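Local atomic coordinates of catechol 1,2-dioxygenase (Burkholderia ambifaria, PDB entry 5VXT), a protein that binds catechol at a non-haem iron(III) centre and probably catalyses its intradiol ring cleavage by dioxygen to cis,cis-muconate. Residues R117-P122 against A268-E273; G233-H238 against T252-I257; V167-A172 against V239-T244; G121-A126 against G176-F181. All blocks are in the same frame, centred on the assembly; numbering follows the deposited sequence.

In the fold
All four contacts lie in the dioxygenase region and converge on the bound catechol. Strands 166-170, 238-244 and 251-256 are consecutive neighbours in one mixed sheet: contact 3 pairs the first two, and contact 2 joins the lead-in and start of strand 238-244 to strand 251-256. Contact 1, centred about 7 Å from contact 2, sets the 117-122 loop against 268-273; contact 4 continues that loop against 176-181, sharing Gly121 and Pro122, with centres about 15 Å apart. Contacts 2 and 3 are both nested within the chain loop closed by contact 1. Contacts 2, 3 and 4 supply His238, His240 and Tyr178 respectively, so two histidines of one strand and a tyrosine from a distant loop hold the iron.

Contact 1. Residues R117-P122 against A268-E273; sequences RTIEGP and AYATRE. With CAQ (catechol), chain K; EDO (1,2-ethanediol), chain M.
Arg272 NH1 is gripped by two acceptors: Arg117 O at 2.7 Å across the contact, and a carboxylate oxygen of Asp103 in helix 94-109, with which it forms a salt bridge. The carbonyl oxygen sits at the edge of the Arg272 guanidinium, in its plane, and the N-H points fairly straight at it (154°). Arg117 and Arg272 run side by side in the same direction with their guanidinium planes 35° apart. Their NH1 atoms remain 6.0 Å from each other, and the like charges are probably balanced by Asp103, which also pairs with Arg117; Asp106 gives Arg117 a further salt bridge.

The second bond between the two loops is made by Thr118. Its OG1 is anti to the backbone N (chi1 -169°), which directs the hydroxyl to Ala270 O at 2.7 Å. The donor lies in the carbonyl plane, on a lone pair of the acceptor. Beside this bond the contact turns apolar: Ile119 CG1 lies 3.7 Å from Ala270 CB, and its terminal CD1 lies 3.8 Å from Ala268 CB, so the side chain rests against both alanine methyls.

Further along this loop, Pro122 CD approaches catechol C1 to 3.5 Å, while Gly121 CA comes within 3.9 Å of catechol C5. Braced against 268-273 and tied to helix 94-109 through Asp103, the 117-122 loop thus contributes Gly121 and Pro122 to the catechol pocket of this intradiol dioxygenase.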
# COMPACT_ATOMS: atom_id res chain seq x y z
N ARG B 117 16.37 -22.93 1.14
CA ARG B 117 15.66 -21.93 0.37
C ARG B 117 16.20 -20.54 0.70
O ARG B 117 16.80 -20.32 1.76
CB ARG B 117 14.16 -21.98 0.67
CG ARG B 117 13.82 -21.64 2.14
CD ARG B 117 12.33 -21.39 2.38
NE ARG B 117 11.49 -22.49 1.90
CZ ARG B 117 11.25 -23.62 2.57
NH1 ARG B 117 11.79 -23.81 3.76
NH2 ARG B 117 10.48 -24.56 2.04
N THR B 118 16.01 -19.61 -0.22
CA THR B 118 16.01 -18.20 0.17
C THR B 118 15.05 -17.45 -0.75
O THR B 118 14.30 -18.06 -1.51
CB THR B 118 17.44 -17.61 0.22
OG1 THR B 118 17.40 -16.31 0.86
CG2 THR B 118 18.05 -17.48 -1.15
N ILE B 119 15.01 -16.12 -0.64
CA ILE B 119 13.88 -15.43 -1.22
C ILE B 119 13.91 -15.48 -2.74
O ILE B 119 14.97 -15.63 -3.37
CB ILE B 119 13.80 -13.98 -0.70
CG1 ILE B 119 14.91 -13.13 -1.33
CG2 ILE B 119 13.86 -13.99 0.82
CD1 ILE B 119 14.87 -11.69 -0.92
N GLU B 120 12.72 -15.38 -3.34
CA GLU B 120 12.59 -15.34 -4.78
C GLU B 120 12.96 -13.96 -5.33
O GLU B 120 13.56 -13.86 -6.40
CB GLU B 120 11.16 -15.71 -5.18
CG GLU B 120 10.87 -15.66 -6.67
CD GLU B 120 9.41 -16.01 -6.99
OE1 GLU B 120 8.80 -16.78 -6.22
OE2 GLU B 120 8.87 -15.51 -7.99
N GLY B 121 12.61 -12.91 -4.60
CA GLY B 121 12.75 -11.58 -5.14
C GLY B 121 11.63 -11.32 -6.13
O GLY B 121 10.83 -12.21 -6.45
N PRO B 122 11.52 -10.07 -6.60
CA PRO B 122 10.40 -9.69 -7.48
C PRO B 122 10.70 -9.74 -8.98
O PRO B 122 9.87 -9.25 -9.75
CB PRO B 122 10.14 -8.25 -7.04
CG PRO B 122 11.50 -7.73 -6.70
CD PRO B 122 12.26 -8.90 -6.11
N ALA B 268 17.81 -7.04 1.68
CA ALA B 268 16.67 -7.95 1.64
C ALA B 268 16.89 -9.20 2.49
O ALA B 268 16.06 -10.13 2.45
CB ALA B 268 16.36 -8.34 0.19
N TYR B 269 17.99 -9.24 3.25
CA TYR B 269 18.22 -10.21 4.31
C TYR B 269 18.20 -11.66 3.80
O TYR B 269 17.75 -12.57 4.49
CB TYR B 269 17.20 -10.02 5.44
CG TYR B 269 17.18 -8.60 5.96
CD1 TYR B 269 16.17 -7.70 5.62
CD2 TYR B 269 18.20 -8.15 6.79
CE1 TYR B 269 16.19 -6.37 6.12
CE2 TYR B 269 18.22 -6.87 7.27
CZ TYR B 269 17.23 -5.98 6.93
OH TYR B 269 17.31 -4.69 7.45
N ALA B 270 18.73 -11.88 2.59
CA ALA B 270 18.57 -13.16 1.90
C ALA B 270 19.81 -14.05 1.93
O ALA B 270 19.73 -15.19 1.46
CB ALA B 270 18.18 -12.93 0.43
N THR B 271 20.93 -13.55 2.45
CA THR B 271 22.16 -14.34 2.44
C THR B 271 22.08 -15.49 3.43
O THR B 271 21.57 -15.35 4.54
CB THR B 271 23.35 -13.44 2.78
OG1 THR B 271 23.45 -12.41 1.79
CG2 THR B 271 24.66 -14.23 2.81
N ARG B 272 22.57 -16.66 3.01
CA ARG B 272 22.66 -17.81 3.89
C ARG B 272 24.04 -18.43 3.77
O ARG B 272 24.66 -18.40 2.70
CB ARG B 272 21.57 -18.82 3.58
CG ARG B 272 20.18 -18.21 3.66
CD ARG B 272 19.12 -19.29 3.57
NE ARG B 272 18.95 -19.93 4.86
CZ ARG B 272 17.85 -20.57 5.23
NH1 ARG B 272 16.83 -20.69 4.39
NH2 ARG B 272 17.79 -21.10 6.45
N GLU B 273 24.51 -18.97 4.89
CA GLU B 273 25.88 -19.47 5.01
C GLU B 273 26.16 -20.56 3.99
O GLU B 273 27.26 -20.64 3.43
CB GLU B 273 26.08 -19.99 6.43
CG GLU B 273 27.47 -20.46 6.79
CD GLU B 273 27.50 -21.06 8.19
OE1 GLU B 273 26.76 -20.57 9.07
OE2 GLU B 273 28.25 -22.04 8.40
C1 CAQ K . 15.01 -7.02 -4.89
C2 CAQ K . 15.64 -7.26 -6.11
C3 CAQ K . 16.27 -8.48 -6.31
O3 CAQ K . 16.91 -8.77 -7.48
C4 CAQ K . 16.26 -9.48 -5.23
O4 CAQ K . 16.89 -10.67 -5.43
C5 CAQ K . 15.61 -9.20 -4.04
C6 CAQ K . 14.99 -7.97 -3.87
C1 EDO M . 22.67 -10.44 6.01
O1 EDO M . 22.66 -10.25 4.59
C2 EDO M . 21.40 -11.17 6.38
O2 EDO M . 21.13 -12.14 5.36

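Contact 2. Residues G233-H238 against T252-I257; sequences GNRPAH and TTQFNI. With FE (Fe (III) ion), chain J; CAQ (catechol), chain K.
His238 and Asn256 form an antiparallel non-hydrogen-bonded pair, their CA atoms 4.2 Å apart, at the end of the hairpin made by strands 238-244 and 251-256. The segment before His238 leaves the hairpin, and from it the side chains of Arg235 and His238 reach the catechol and the iron.

Backbone bonding closes the pairing. Ile257 N donates to Ala237 O at 2.9 Å, and weaker CA-H...O contacts run from Asn256 to Ala237 O and from His238 to Phe255 O.

Van der Waals contact is slight. Ala237 CB meets Ile257 CG1 at 3.6 Å, and Pro236 CG lies against Asn256 OD1.

Side-chain polar bonds are centred on Arg235. Its guanidinium and the Gln254 amide meet tip to tip, with planes 72° apart; in the conformer described, one of two deposited for Gln254, NH1 donates to OE1 at 3.0 Å with an angle of 163° at the hydrogen. The same NH1 donates to catechol O4 at 2.7 Å and lies over the centre of one His238 ring face, 3.2 Å above its plane. Asp266 takes up NH2 in a salt bridge, while Gln254 NE2 is bonded to Ile119 O, so the pair also ties the hairpin to the neighbouring loops.

Metal binding depends on how His238 is turned. Its ND1 donates to Pro236 O, nearly in the ring plane and almost straight (169°), which fixes the ring's rotation. Across CE1 from ND1, His238 NE2 bonds the iron at 2.0 Å.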
# COMPACT_ATOMS: atom_id res chain seq x y z
N GLY B 233 19.81 0.51 0.13
CA GLY B 233 18.96 -0.39 -0.63
C GLY B 233 19.70 -1.27 -1.62
O GLY B 233 19.23 -1.49 -2.74
N ASN B 234 20.85 -1.80 -1.21
CA ASN B 234 21.68 -2.60 -2.10
C ASN B 234 21.67 -4.07 -1.71
O ASN B 234 21.50 -4.42 -0.54
CB ASN B 234 23.12 -2.08 -2.09
CG ASN B 234 23.22 -0.63 -2.48
OD1 ASN B 234 23.84 0.17 -1.78
ND2 ASN B 234 22.61 -0.28 -3.60
N ARG B 235 21.86 -4.94 -2.72
CA ARG B 235 22.08 -6.37 -2.55
C ARG B 235 23.48 -6.73 -3.05
O ARG B 235 24.01 -6.08 -3.95
CB ARG B 235 21.06 -7.23 -3.33
CG ARG B 235 19.60 -7.03 -2.95
CD ARG B 235 18.83 -8.34 -3.09
NE ARG B 235 19.45 -9.36 -2.25
CZ ARG B 235 19.48 -10.65 -2.55
NH1 ARG B 235 18.92 -11.10 -3.66
NH2 ARG B 235 20.09 -11.49 -1.72
N PRO B 236 24.11 -7.75 -2.47
CA PRO B 236 25.34 -8.29 -3.06
C PRO B 236 25.04 -9.00 -4.37
O PRO B 236 23.90 -9.37 -4.66
CB PRO B 236 25.85 -9.26 -1.99
CG PRO B 236 24.58 -9.70 -1.28
CD PRO B 236 23.73 -8.46 -1.23
N ALA B 237 26.09 -9.20 -5.17
CA ALA B 237 25.93 -9.91 -6.43
C ALA B 237 25.45 -11.34 -6.17
O ALA B 237 25.93 -12.01 -5.26
CB ALA B 237 27.25 -9.93 -7.21
N HIS B 238 24.50 -11.80 -6.98
CA HIS B 238 23.85 -13.06 -6.69
C HIS B 238 23.21 -13.60 -7.96
O HIS B 238 23.08 -12.90 -8.97
CB HIS B 238 22.78 -12.90 -5.61
CG HIS B 238 21.67 -11.99 -6.00
ND1 HIS B 238 21.78 -10.62 -5.90
CD2 HIS B 238 20.45 -12.24 -6.52
CE1 HIS B 238 20.66 -10.06 -6.33
NE2 HIS B 238 19.84 -11.02 -6.72
N THR B 252 13.17 -22.83 -4.30
CA THR B 252 13.49 -21.45 -4.60
C THR B 252 14.73 -21.10 -3.79
O THR B 252 14.72 -21.26 -2.57
CB THR B 252 12.35 -20.50 -4.23
OG1 THR B 252 11.15 -20.88 -4.92
CG2 THR B 252 12.74 -19.06 -4.58
N THR B 253 15.78 -20.66 -4.46
CA THR B 253 17.02 -20.40 -3.74
C THR B 253 17.87 -19.44 -4.56
O THR B 253 17.44 -18.91 -5.59
CB THR B 253 17.76 -21.70 -3.44
OG1 THR B 253 18.84 -21.44 -2.54
CG2 THR B 253 18.32 -22.30 -4.72
N GLN B 254 19.10 -19.21 -4.08
CA GLN B 254 20.05 -18.28 -4.67
C GLN B 254 21.44 -18.69 -4.22
O GLN B 254 21.59 -19.49 -3.29
CB GLN B 254 19.82 -16.82 -4.22
CG GLN B 254 18.46 -16.18 -4.49
CD GLN B 254 18.44 -14.75 -3.96
OE1 GLN B 254 19.46 -14.07 -3.95
NE2 GLN B 254 17.27 -14.30 -3.51
N PHE B 255 22.45 -18.11 -4.84
CA PHE B 255 23.75 -18.06 -4.19
C PHE B 255 24.35 -16.68 -4.43
O PHE B 255 24.00 -15.98 -5.39
CB PHE B 255 24.72 -19.21 -4.59
CG PHE B 255 25.13 -19.25 -6.03
CD1 PHE B 255 25.87 -18.23 -6.61
CD2 PHE B 255 24.84 -20.37 -6.80
CE1 PHE B 255 26.27 -18.30 -7.93
CE2 PHE B 255 25.24 -20.45 -8.11
CZ PHE B 255 25.95 -19.42 -8.68
N ASN B 256 25.20 -16.27 -3.50
CA ASN B 256 25.91 -15.00 -3.56
C ASN B 256 27.29 -15.23 -4.16
O ASN B 256 27.89 -16.29 -3.99
CB ASN B 256 26.05 -14.39 -2.17
CG ASN B 256 24.81 -13.63 -1.72
OD1 ASN B 256 24.06 -13.09 -2.54
ND2 ASN B 256 24.60 -13.55 -0.42
N ILE B 257 27.78 -14.22 -4.89
CA ILE B 257 29.14 -14.27 -5.41
C ILE B 257 30.13 -14.13 -4.26
O ILE B 257 30.05 -13.18 -3.47
CB ILE B 257 29.37 -13.18 -6.47
CG1 ILE B 257 28.41 -13.36 -7.64
CG2 ILE B 257 30.85 -13.17 -6.92
CD1 ILE B 257 28.49 -14.74 -8.28
FE FE J . 18.07 -10.70 -7.69
C1 CAQ K . 15.01 -7.02 -4.89
C2 CAQ K . 15.64 -7.26 -6.11
C3 CAQ K . 16.27 -8.48 -6.31
O3 CAQ K . 16.91 -8.77 -7.48
C4 CAQ K . 16.26 -9.48 -5.23
O4 CAQ K . 16.89 -10.67 -5.43
C5 CAQ K . 15.61 -9.20 -4.04
C6 CAQ K . 14.99 -7.97 -3.87

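Contact 3. Residues V167-A172 against V239-T244; sequences VECWHA and VHFFVT. With FE (Fe (III) ion), chain J; CAQ (catechol), chain K.
The Trp170 indole lies almost flat against His240: its five-membered ring and the imidazole form an offset stack, with centroids 4.4 Å apart and planes only 7° apart. The two residues are a hydrogen-bonded pair on antiparallel strands 166-170 and 238-244, inside one sheet of a transthyretin-like beta sandwich. With CG between the backbone N and the carbonyl carbon (chi1 61°), the indole swings over the neighbouring strand. It thereby brings its six-membered ring beneath His240 CB, which makes a CH-pi contact 3.4 Å from the centroid.

The indole's far edge is turned differently. Its CH2 atom stands over the centre of one Phe242 face, 3.7 Å above the plane, in an edge-to-face pair with planes 58° apart. Glu168 OE2 lies at the edge of the same Phe242 ring, 3.8 Å from CD2, and a water links this oxygen to Thr244 OG1; the other carboxylate oxygen bonds Tyr124 OH.

On the opposite sheet face, Val167, Cys169 and Phe241 pack against Phe206 of the second sheet. Here Cys169 SG approaches the Phe241 ring obliquely and touches Val239 CG1 at 3.6 Å.

Four backbone bonds, two for each of the pairs Glu168-Phe242 and Trp170-His240, hold the strands in register. The stacked indole is placed to limit the tilt of His240, and at the edge of that imidazole NE2 bonds the iron at 2.0 Å.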
# COMPACT_ATOMS: atom_id res chain seq x y z
N VAL B 167 15.83 -26.59 -14.17
CA VAL B 167 16.59 -25.57 -13.44
C VAL B 167 16.43 -24.26 -14.19
O VAL B 167 16.83 -24.14 -15.35
CB VAL B 167 18.07 -25.95 -13.32
CG1 VAL B 167 18.82 -24.89 -12.50
CG2 VAL B 167 18.22 -27.33 -12.69
N GLU B 168 15.83 -23.26 -13.53
CA GLU B 168 15.74 -21.92 -14.08
C GLU B 168 16.70 -21.01 -13.33
O GLU B 168 16.94 -21.17 -12.13
CB GLU B 168 14.32 -21.37 -13.97
CG GLU B 168 13.31 -22.23 -14.69
CD GLU B 168 11.92 -21.71 -14.54
OE1 GLU B 168 11.59 -20.72 -15.22
OE2 GLU B 168 11.17 -22.28 -13.73
N CYS B 169 17.21 -20.01 -14.05
CA CYS B 169 18.28 -19.15 -13.57
C CYS B 169 18.02 -17.73 -14.04
O CYS B 169 17.67 -17.52 -15.21
CB CYS B 169 19.63 -19.69 -14.08
SG CYS B 169 21.03 -18.61 -13.89
N TRP B 170 18.15 -16.75 -13.15
CA TRP B 170 18.14 -15.37 -13.60
C TRP B 170 19.06 -14.53 -12.72
O TRP B 170 19.17 -14.79 -11.51
CB TRP B 170 16.71 -14.78 -13.64
CG TRP B 170 15.91 -14.69 -12.34
CD1 TRP B 170 15.60 -13.54 -11.66
CD2 TRP B 170 15.27 -15.76 -11.63
NE1 TRP B 170 14.83 -13.83 -10.56
CE2 TRP B 170 14.61 -15.18 -10.52
CE3 TRP B 170 15.19 -17.15 -11.82
CZ2 TRP B 170 13.90 -15.95 -9.59
CZ3 TRP B 170 14.48 -17.90 -10.89
CH2 TRP B 170 13.84 -17.30 -9.79
N HIS B 171 19.71 -13.54 -13.32
CA HIS B 171 20.57 -12.63 -12.59
C HIS B 171 20.74 -11.34 -13.39
O HIS B 171 20.23 -11.21 -14.51
CB HIS B 171 21.91 -13.29 -12.27
CG HIS B 171 22.75 -13.58 -13.47
ND1 HIS B 171 23.52 -12.63 -14.09
CD2 HIS B 171 22.94 -14.73 -14.16
CE1 HIS B 171 24.16 -13.18 -15.11
NE2 HIS B 171 23.83 -14.45 -15.18
N ALA B 172 21.48 -10.39 -12.81
CA ALA B 172 21.65 -9.05 -13.36
C ALA B 172 22.88 -8.95 -14.25
O ALA B 172 23.74 -9.83 -14.28
CB ALA B 172 21.76 -8.03 -12.23
N VAL B 239 22.81 -14.87 -7.90
CA VAL B 239 22.12 -15.57 -8.98
C VAL B 239 20.95 -16.32 -8.37
O VAL B 239 21.11 -17.00 -7.36
CB VAL B 239 23.06 -16.53 -9.73
CG1 VAL B 239 22.31 -17.26 -10.82
CG2 VAL B 239 24.23 -15.78 -10.31
N HIS B 240 19.77 -16.20 -8.99
CA HIS B 240 18.54 -16.86 -8.54
C HIS B 240 18.35 -18.21 -9.20
O HIS B 240 18.71 -18.40 -10.36
CB HIS B 240 17.32 -16.01 -8.87
CG HIS B 240 17.27 -14.70 -8.15
ND1 HIS B 240 16.61 -14.54 -6.95
CD2 HIS B 240 17.77 -13.48 -8.47
CE1 HIS B 240 16.71 -13.28 -6.56
NE2 HIS B 240 17.41 -12.62 -7.46
N PHE B 241 17.72 -19.14 -8.48
CA PHE B 241 17.30 -20.39 -9.09
C PHE B 241 15.91 -20.83 -8.63
O PHE B 241 15.55 -20.69 -7.46
CB PHE B 241 18.28 -21.53 -8.79
CG PHE B 241 19.69 -21.24 -9.24
CD1 PHE B 241 20.13 -21.62 -10.50
CD2 PHE B 241 20.58 -20.59 -8.39
CE1 PHE B 241 21.43 -21.37 -10.92
CE2 PHE B 241 21.88 -20.33 -8.81
CZ PHE B 241 22.30 -20.72 -10.07
N PHE B 242 15.15 -21.38 -9.58
CA PHE B 242 14.07 -22.32 -9.34
C PHE B 242 14.54 -23.70 -9.74
O PHE B 242 15.18 -23.84 -10.79
CB PHE B 242 12.83 -22.01 -10.19
CG PHE B 242 12.00 -20.88 -9.69
CD1 PHE B 242 11.92 -20.61 -8.34
CD2 PHE B 242 11.27 -20.11 -10.57
CE1 PHE B 242 11.13 -19.57 -7.87
CE2 PHE B 242 10.47 -19.06 -10.11
CZ PHE B 242 10.42 -18.80 -8.76
N VAL B 243 14.19 -24.72 -8.96
CA VAL B 243 14.36 -26.11 -9.42
C VAL B 243 13.04 -26.85 -9.26
O VAL B 243 12.52 -26.97 -8.14
CB VAL B 243 15.48 -26.85 -8.67
CG1 VAL B 243 15.69 -28.24 -9.29
CG2 VAL B 243 16.78 -26.07 -8.74
N THR B 244 12.51 -27.36 -10.37
CA THR B 244 11.21 -28.01 -10.40
C THR B 244 11.35 -29.40 -10.98
O THR B 244 12.07 -29.59 -11.97
CB THR B 244 10.22 -27.21 -11.24
OG1 THR B 244 10.18 -25.86 -10.75
CG2 THR B 244 8.83 -27.82 -11.17
FE FE J . 18.07 -10.70 -7.69
C1 CAQ K . 15.01 -7.02 -4.89
C2 CAQ K . 15.64 -7.26 -6.11
C3 CAQ K . 16.27 -8.48 -6.31
O3 CAQ K . 16.91 -8.77 -7.48
C4 CAQ K . 16.26 -9.48 -5.23
O4 CAQ K . 16.89 -10.67 -5.43
C5 CAQ K . 15.61 -9.20 -4.04
C6 CAQ K . 14.99 -7.97 -3.87
O HOH W 1 12.13 -24.59 -12.21

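Contact 4. Residues G121-A126 against G176-F181; sequences GPLYVA and GFYSHF. With FE (Fe (III) ion), chain J; CAQ (catechol), chain K.
Leu123 and Tyr178 meet because Leu123 holds CG anti to its carbonyl carbon (chi1 -52°) and extends CD1 from there, chi2 being 179°, while Tyr178 also has CG anti to its carbonyl carbon (chi1 -68°). The two side chains cross at about a right angle. Leu123 CD1 comes down over one face of the phenol, 3.7 Å from the ring centroid and displaced toward the CD1-CE1 side of the Tyr178 ring, a CH-pi contact.

The second methyl of the leucine does likewise with another ring: CD2 sits over the centre of a Phe181 face, 3.8 Å from its centroid. One branched side chain therefore rests on two aromatic rings. Val125 extends the apolar patch, its CG2 lying 3.7 Å from Phe181 CE1 and close to His180 CB at 3.9 Å.

Both rings belong to a type II turn running from Tyr178 to Phe181, closed by Phe181 N donating to Tyr178 O at 3.0 Å; the positive phi of His180 suits the third position of such a turn. Arg193 of strand 193-197 bonds the carbonyls of both Leu123 and Ser179, bridging the segments.

Leu123 CD1 also touches catechol O3, at 3.3 Å, so the methyl borders substrate and iron ligand together. Tyr178 OH binds the iron at 1.9 Å, joined by His238, His240 and both catechol oxygens. Tyrosine and histidine ligands around a chelated catechol characterise the non-haem iron(III) site of intradiol dioxygenases.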
# COMPACT_ATOMS: atom_id res chain seq x y z
N GLY B 121 12.61 -12.91 -4.60
CA GLY B 121 12.75 -11.58 -5.14
C GLY B 121 11.63 -11.32 -6.13
O GLY B 121 10.83 -12.21 -6.45
N PRO B 122 11.52 -10.07 -6.60
CA PRO B 122 10.40 -9.69 -7.48
C PRO B 122 10.70 -9.74 -8.98
O PRO B 122 9.87 -9.25 -9.75
CB PRO B 122 10.14 -8.25 -7.04
CG PRO B 122 11.50 -7.73 -6.70
CD PRO B 122 12.26 -8.90 -6.11
N LEU B 123 11.82 -10.32 -9.41
CA LEU B 123 12.29 -10.12 -10.78
C LEU B 123 12.32 -11.41 -11.60
O LEU B 123 13.06 -11.48 -12.59
CB LEU B 123 13.67 -9.46 -10.77
CG LEU B 123 13.69 -8.19 -9.91
CD1 LEU B 123 15.08 -7.57 -9.90
CD2 LEU B 123 12.65 -7.19 -10.40
N TYR B 124 11.54 -12.41 -11.23
CA TYR B 124 11.47 -13.62 -12.05
C TYR B 124 10.62 -13.37 -13.29
O TYR B 124 9.62 -12.66 -13.25
CB TYR B 124 10.88 -14.77 -11.24
CG TYR B 124 10.55 -15.98 -12.09
CD1 TYR B 124 11.57 -16.79 -12.59
CD2 TYR B 124 9.25 -16.31 -12.40
CE1 TYR B 124 11.29 -17.89 -13.38
CE2 TYR B 124 8.95 -17.41 -13.18
CZ TYR B 124 9.98 -18.19 -13.67
OH TYR B 124 9.70 -19.29 -14.45
N VAL B 125 11.03 -13.96 -14.42
CA VAL B 125 10.27 -13.89 -15.67
C VAL B 125 10.05 -15.30 -16.19
O VAL B 125 11.01 -16.04 -16.44
CB VAL B 125 10.96 -13.02 -16.73
CG1 VAL B 125 10.12 -12.99 -18.00
CG2 VAL B 125 11.18 -11.61 -16.21
N ALA B 126 8.79 -15.67 -16.37
CA ALA B 126 8.46 -17.00 -16.84
C ALA B 126 8.60 -17.09 -18.35
O ALA B 126 8.37 -16.12 -19.08
CB ALA B 126 7.03 -17.37 -16.42
N GLY B 176 23.83 -4.10 -12.77
CA GLY B 176 22.87 -4.52 -11.77
C GLY B 176 21.43 -4.49 -12.22
O GLY B 176 20.53 -4.42 -11.38
N PHE B 177 21.19 -4.56 -13.53
CA PHE B 177 19.84 -4.52 -14.09
C PHE B 177 19.48 -5.88 -14.69
O PHE B 177 20.33 -6.56 -15.27
CB PHE B 177 19.73 -3.44 -15.17
CG PHE B 177 19.89 -2.04 -14.65
CD1 PHE B 177 19.31 -1.66 -13.45
CD2 PHE B 177 20.63 -1.11 -15.36
CE1 PHE B 177 19.46 -0.37 -12.97
CE2 PHE B 177 20.78 0.19 -14.89
CZ PHE B 177 20.20 0.55 -13.69
N TYR B 178 18.21 -6.26 -14.53
CA TYR B 178 17.68 -7.50 -15.07
C TYR B 178 16.90 -7.22 -16.35
O TYR B 178 16.23 -6.20 -16.46
CB TYR B 178 16.73 -8.17 -14.07
CG TYR B 178 17.36 -8.72 -12.81
CD1 TYR B 178 17.84 -7.88 -11.81
CD2 TYR B 178 17.41 -10.09 -12.59
CE1 TYR B 178 18.39 -8.39 -10.65
CE2 TYR B 178 17.95 -10.61 -11.43
CZ TYR B 178 18.45 -9.76 -10.48
OH TYR B 178 18.98 -10.29 -9.34
N SER B 179 16.99 -8.14 -17.30
CA SER B 179 16.14 -8.02 -18.48
C SER B 179 14.67 -8.00 -18.07
O SER B 179 14.29 -8.55 -17.03
CB SER B 179 16.42 -9.15 -19.47
OG SER B 179 16.16 -10.41 -18.89
N HIS B 180 13.86 -7.29 -18.86
CA HIS B 180 12.45 -7.02 -18.61
C HIS B 180 12.25 -5.96 -17.54
O HIS B 180 11.14 -5.46 -17.36
CB HIS B 180 11.68 -8.30 -18.23
CG HIS B 180 10.24 -8.30 -18.64
ND1 HIS B 180 9.84 -8.54 -19.94
CD2 HIS B 180 9.11 -8.07 -17.93
CE1 HIS B 180 8.52 -8.46 -20.01
NE2 HIS B 180 8.06 -8.18 -18.81
N PHE B 181 13.32 -5.58 -16.82
CA PHE B 181 13.25 -4.59 -15.76
C PHE B 181 14.38 -3.57 -15.86
O PHE B 181 14.80 -3.01 -14.84
CB PHE B 181 13.29 -5.24 -14.37
CG PHE B 181 12.24 -6.27 -14.15
CD1 PHE B 181 12.52 -7.62 -14.35
CD2 PHE B 181 10.97 -5.89 -13.72
CE1 PHE B 181 11.54 -8.58 -14.13
CE2 PHE B 181 10.00 -6.84 -13.50
CZ PHE B 181 10.28 -8.19 -13.71
FE FE J . 18.07 -10.70 -7.69
C1 CAQ K . 15.01 -7.02 -4.89
C2 CAQ K . 15.64 -7.26 -6.11
C3 CAQ K . 16.27 -8.48 -6.31
O3 CAQ K . 16.91 -8.77 -7.48
C4 CAQ K . 16.26 -9.48 -5.23
O4 CAQ K . 16.89 -10.67 -5.43
C5 CAQ K . 15.61 -9.20 -4.04
C6 CAQ K . 14.99 -7.97 -3.87